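Local coordinates for protein possible TctC subunit of the Tripartite Tricarboxylate Transport(TTT) Family (Rhodopseudomonas palustris, PDB 6HKE) that binds malate in the periplasm and probably hands it to the membrane components of a tripartite tricarboxylate transporter for high-affinity uptake of C4-dicarboxylates, at residues A[127-132]-A[186-191]; A[169-172]-A[176-179]. The protein carries 2 engineered substitutions. All coordinates share one frame; numbering follows the deposited sequence.

Contact 1 and contact 2 lie in the same half of the binding protein, their centres 16 Å apart, and both reach its one mixed sheet. Helix 174-182, which carries one side of contact 2, is followed in the chain by strand 188-192 of contact 1, and the two contacts touch: M189 SD is 3.7 Å from A177 O, and V186 CG1 is 4.1 Å from F171 CE1. Their distances from the ligand differ. In contact 2 the side chain of P176 lies about 6 Å from bound malate, whereas in contact 1 that of Y188 is about 13 Å away. D191, at the far end of the 186-191 segment, hydrogen-bonds the malate-binding residue T174.

Contact 1 (A[127-132]-A[186-191]); sequences SEFASY and VDYMCD
F129, on helix 126-136, and Y188, at the start of strand 188-192, meet in an aromatic pair that is the whole contact between the two segments. The stack is T-shaped (edge-to-face): the ring centroids are 4.8 Å apart and the planes stand at 77°. F129 supplies the edge. Its CZ points at the middle of the tyrosine ring, 3.4 Å above the plane, and is 3.7 Å from Y188 CD2. With CG anti to the backbone N (chi1 176°), the phenylalanine extends from its helix toward the strand, bridging backbones whose nearest CA atoms, those of F129 and Y188, are 10.2 Å apart.

Apolar neighbours adjoin the pair: both rings touch L115 of strand 102-118, and F129 also meets L162 of helix 150-162 and the ring of Y208. The polar end of the tyrosine is held separately: Y188 OH hydrogen-bonds OD1 of N159 on helix 150-162, which helps fix the ring that receives the phenylalanine edge. No hydrogen bond joins the two segments.

This is a helix-on-sheet contact through buried aromatics, here toward the outer end of one alpha/beta domain of a type II periplasmic binding protein.

Contact 2 (A[169-172]-A[176-179]); sequences VPFS and PALQ
F171 lays one face of its ring against the backbone and methyl group of A177, and this apolar pairing forms the centre of the contact between the end of strand 167-170 and the first turn of helix 174-182. A177 CA sits 3.7 Å from the centroid of the F171 ring and 15° off the ring normal, a CH-pi contact over the face. The methyl group lies over the same face near the root of the ring, with A177 CB 3.6 Å from F171 CG. CG of the phenylalanine is anti to its carbonyl carbon (chi1 -74°), which turns the ring toward the helix. Both side chains also touch A143 of strand 141-144.

P176, one residue earlier in the helix, adds to the apolar surface. Its ring approaches F171 less closely, P176 CB being 4.1 Å from F171 CD2, while its other neighbour is polar: P176 CG lies 3.5 Å from S172 OG. This is a van der Waals contact, and no hydrogen bond links the segments. Replacing F171 with an alanine would probably remove the ring face on which A177 CA and CB rest and open a gap between the helix start, A143 and V186.

S172 is tied through its backbone to A25, whose side P176 also touches, so this connection adjoins the loop after strand 18-22. Between the segments, G173 and the first helical residue, T174, belong to the malate pocket, and T174 is a malate-binding residue. A strand that runs through a short connection into a helix whose N-terminal end borders the ligand pocket is characteristic of the alpha/beta domains of periplasmic binding proteins.

Contact 1 (A[127-132]-A[186-191])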
loop_
_atom_site.group_PDB
_atom_site.type_symbol
_atom_site.label_atom_id
_atom_site.label_comp_id
_atom_site.label_asym_id
_atom_site.label_seq_id
_atom_site.Cartn_x
_atom_site.Cartn_y
_atom_site.Cartn_z
ATOM N N SER A 127 -14.438 -5.576 19.935
ATOM C CA SER A 127 -14.782 -6.537 21.015
ATOM C C SER A 127 -15.451 -7.782 20.417
ATOM O O SER A 127 -14.858 -8.861 20.475
ATOM C CB SER A 127 -15.678 -5.894 22.048
ATOM O OG SER A 127 -14.938 -4.996 22.854
ATOM N N GLU A 128 -16.658 -7.623 19.882
ATOM C CA GLU A 128 -17.452 -8.714 19.253
ATOM C C GLU A 128 -16.649 -9.345 18.111
ATOM O O GLU A 128 -16.766 -10.564 17.903
ATOM C CB GLU A 128 -18.773 -8.182 18.689
ATOM C CG GLU A 128 -19.767 -7.720 19.742
ATOM C CD GLU A 128 -21.055 -7.152 19.159
ATOM O OE1 GLU A 128 -21.164 -7.086 17.911
ATOM O OE2 GLU A 128 -21.950 -6.762 19.954
ATOM N N PHE A 129 -15.890 -8.534 17.375
ATOM C CA PHE A 129 -15.143 -8.980 16.176
ATOM C C PHE A 129 -14.125 -10.060 16.565
ATOM O O PHE A 129 -14.063 -11.080 15.865
ATOM C CB PHE A 129 -14.492 -7.792 15.474
ATOM C CG PHE A 129 -13.648 -8.197 14.299
ATOM C CD1 PHE A 129 -12.383 -8.725 14.489
ATOM C CD2 PHE A 129 -14.137 -8.091 13.006
ATOM C CE1 PHE A 129 -11.616 -9.114 13.408
ATOM C CE2 PHE A 129 -13.361 -8.475 11.925
ATOM C CZ PHE A 129 -12.106 -8.991 12.129
ATOM N N ALA A 130 -13.354 -9.828 17.629
ATOM C CA ALA A 130 -12.338 -10.765 18.166
ATOM C C ALA A 130 -13.011 -12.080 18.596
ATOM O O ALA A 130 -12.472 -13.153 18.266
ATOM C CB ALA A 130 -11.593 -10.120 19.308
ATOM N N SER A 131 -14.149 -12.002 19.292
ATOM C CA SER A 131 -14.896 -13.168 19.842
ATOM C C SER A 131 -15.405 -14.045 18.701
ATOM O O SER A 131 -15.348 -15.270 18.820
ATOM C CB SER A 131 -16.035 -12.714 20.718
ATOM O OG SER A 131 -15.554 -11.832 21.726
ATOM N N TYR A 132 -15.877 -13.421 17.630
ATOM C CA TYR A 132 -16.562 -14.090 16.497
ATOM C C TYR A 132 -15.546 -14.752 15.567
ATOM O O TYR A 132 -15.876 -15.800 14.959
ATOM C CB TYR A 132 -17.387 -13.071 15.721
ATOM C CG TYR A 132 -18.189 -13.630 14.579
ATOM C CD1 TYR A 132 -17.658 -13.717 13.302
ATOM C CD2 TYR A 132 -19.502 -14.021 14.764
ATOM C CE1 TYR A 132 -18.409 -14.183 12.234
ATOM C CE2 TYR A 132 -20.270 -14.474 13.705
ATOM C CZ TYR A 132 -19.721 -14.565 12.443
ATOM O OH TYR A 132 -20.483 -15.028 11.421
ATOM N N VAL A 186 -15.827 -12.883 0.800
ATOM C CA VAL A 186 -14.811 -12.913 1.890
ATOM C C VAL A 186 -15.351 -12.090 3.070
ATOM O O VAL A 186 -16.283 -11.283 2.871
ATOM C CB VAL A 186 -13.436 -12.420 1.396
ATOM C CG1 VAL A 186 -12.804 -13.407 0.424
ATOM C CG2 VAL A 186 -13.517 -11.035 0.778
ATOM N N ASP A 187 -14.784 -12.297 4.258
ATOM C CA ASP A 187 -15.343 -11.836 5.554
ATOM C C ASP A 187 -14.694 -10.516 5.960
ATOM O O ASP A 187 -15.428 -9.543 6.198
ATOM C CB ASP A 187 -15.216 -12.947 6.588
ATOM C CG ASP A 187 -16.116 -14.106 6.188
ATOM O OD1 ASP A 187 -17.342 -13.900 6.185
ATOM O OD2 ASP A 187 -15.584 -15.150 5.774
ATOM N N TYR A 188 -13.370 -10.456 6.010
ATOM C CA TYR A 188 -12.695 -9.171 6.289
ATOM C C TYR A 188 -11.367 -9.064 5.551
ATOM O O TYR A 188 -10.919 -9.980 4.845
ATOM C CB TYR A 188 -12.582 -8.938 7.793
ATOM C CG TYR A 188 -11.662 -9.840 8.567
ATOM C CD1 TYR A 188 -12.115 -11.049 9.057
ATOM C CD2 TYR A 188 -10.386 -9.425 8.922
ATOM C CE1 TYR A 188 -11.311 -11.845 9.850
ATOM C CE2 TYR A 188 -9.565 -10.220 9.703
ATOM C CZ TYR A 188 -10.032 -11.433 10.173
ATOM O OH TYR A 188 -9.238 -12.241 10.936
ATOM N N MET A 189 -10.779 -7.889 5.719
ATOM C CA MET A 189 -9.692 -7.357 4.886
ATOM C C MET A 189 -9.134 -6.149 5.634
ATOM O O MET A 189 -9.946 -5.384 6.218
ATOM C CB MET A 189 -10.307 -6.935 3.553
ATOM C CG MET A 189 -9.368 -6.870 2.394
ATOM S SD MET A 189 -10.407 -6.410 0.991
ATOM C CE MET A 189 -10.034 -4.669 0.841
ATOM N N CYS A 190 -7.814 -6.007 5.664
ATOM C CA CYS A 190 -7.165 -4.730 6.029
ATOM C C CYS A 190 -6.801 -4.068 4.717
ATOM O O CYS A 190 -6.175 -4.760 3.910
ATOM C CB CYS A 190 -5.972 -4.960 6.937
ATOM S SG CYS A 190 -6.490 -5.734 8.487
ATOM N N ASP A 191 -7.289 -2.847 4.473
ATOM C CA ASP A 191 -7.042 -2.164 3.179
ATOM C C ASP A 191 -6.583 -0.716 3.413
ATOM O O ASP A 191 -6.916 -0.116 4.423
ATOM C CB ASP A 191 -8.269 -2.299 2.283
ATOM C CG ASP A 191 -8.013 -2.115 0.789
ATOM O OD1 ASP A 191 -6.835 -2.025 0.391
ATOM O OD2 ASP A 191 -9.012 -2.052 0.025
#

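Contact 2 (A[169-172]-A[176-179])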
loop_
_atom_site.group_PDB
_atom_site.type_symbol
_atom_site.label_atom_id
_atom_site.label_comp_id
_atom_site.label_asym_id
_atom_site.label_seq_id
_atom_site.Cartn_x
_atom_site.Cartn_y
_atom_site.Cartn_z
ATOM N N VAL A 169 -7.205 -15.682 1.820
ATOM C CA VAL A 169 -7.546 -15.884 0.381
ATOM C C VAL A 169 -6.754 -14.826 -0.382
ATOM O O VAL A 169 -6.956 -13.625 -0.177
ATOM C CB VAL A 169 -9.068 -15.797 0.135
ATOM C CG1 VAL A 169 -9.451 -16.084 -1.305
ATOM C CG2 VAL A 169 -9.844 -16.730 1.043
ATOM N N PRO A 170 -5.799 -15.238 -1.245
ATOM C CA PRO A 170 -4.953 -14.295 -1.964
ATOM C C PRO A 170 -5.638 -13.755 -3.225
ATOM O O PRO A 170 -6.223 -14.534 -3.967
ATOM C CB PRO A 170 -3.724 -15.157 -2.312
ATOM C CG PRO A 170 -4.277 -16.547 -2.510
ATOM C CD PRO A 170 -5.483 -16.637 -1.591
ATOM N N PHE A 171 -5.510 -12.447 -3.457
ATOM C CA PHE A 171 -6.052 -11.740 -4.644
ATOM C C PHE A 171 -4.887 -11.110 -5.408
ATOM O O PHE A 171 -3.786 -11.043 -4.873
ATOM C CB PHE A 171 -7.107 -10.709 -4.219
ATOM C CG PHE A 171 -8.422 -11.315 -3.800
ATOM C CD1 PHE A 171 -8.598 -11.812 -2.520
ATOM C CD2 PHE A 171 -9.458 -11.455 -4.714
ATOM C CE1 PHE A 171 -9.802 -12.393 -2.153
ATOM C CE2 PHE A 171 -10.653 -12.045 -4.350
ATOM C CZ PHE A 171 -10.820 -12.524 -3.074
ATOM N N SER A 172 -5.138 -10.693 -6.647
ATOM C CA SER A 172 -4.192 -9.972 -7.539
ATOM C C SER A 172 -4.019 -8.517 -7.073
ATOM O O SER A 172 -3.125 -7.835 -7.624
ATOM C CB SER A 172 -4.672 -10.020 -8.981
ATOM O OG SER A 172 -6.014 -9.557 -9.101
ATOM N N PRO A 176 -9.663 -6.153 -6.747
ATOM C CA PRO A 176 -10.432 -7.401 -6.760
ATOM C C PRO A 176 -10.858 -7.886 -5.364
ATOM O O PRO A 176 -11.988 -8.315 -5.230
ATOM C CB PRO A 176 -9.472 -8.374 -7.456
ATOM C CG PRO A 176 -8.699 -7.474 -8.379
ATOM C CD PRO A 176 -8.428 -6.248 -7.529
ATOM N N ALA A 177 -9.981 -7.837 -4.363
ATOM C CA ALA A 177 -10.312 -8.301 -2.990
ATOM C C ALA A 177 -11.490 -7.481 -2.436
ATOM O O ALA A 177 -12.357 -8.051 -1.756
ATOM C CB ALA A 177 -9.110 -8.227 -2.085
ATOM N N LEU A 178 -11.522 -6.177 -2.698
ATOM C CA LEU A 178 -12.608 -5.300 -2.200
ATOM C C LEU A 178 -13.923 -5.748 -2.824
ATOM O O LEU A 178 -14.867 -5.917 -2.062
ATOM C CB LEU A 178 -12.329 -3.833 -2.535
ATOM C CG LEU A 178 -13.298 -2.839 -1.902
ATOM C CD1 LEU A 178 -13.240 -2.928 -0.387
ATOM C CD2 LEU A 178 -13.000 -1.423 -2.373
ATOM N N GLN A 179 -13.971 -5.921 -4.151
ATOM C CA GLN A 179 -15.189 -6.390 -4.874
ATOM C C GLN A 179 -15.671 -7.710 -4.255
ATOM O O GLN A 179 -16.880 -7.851 -4.074
ATOM C CB GLN A 179 -14.949 -6.494 -6.381
ATOM C CG GLN A 179 -15.384 -5.243 -7.140
ATOM C CD GLN A 179 -14.496 -4.937 -8.325
ATOM O OE1 GLN A 179 -14.137 -5.821 -9.106
ATOM N NE2 GLN A 179 -14.136 -3.668 -8.474
#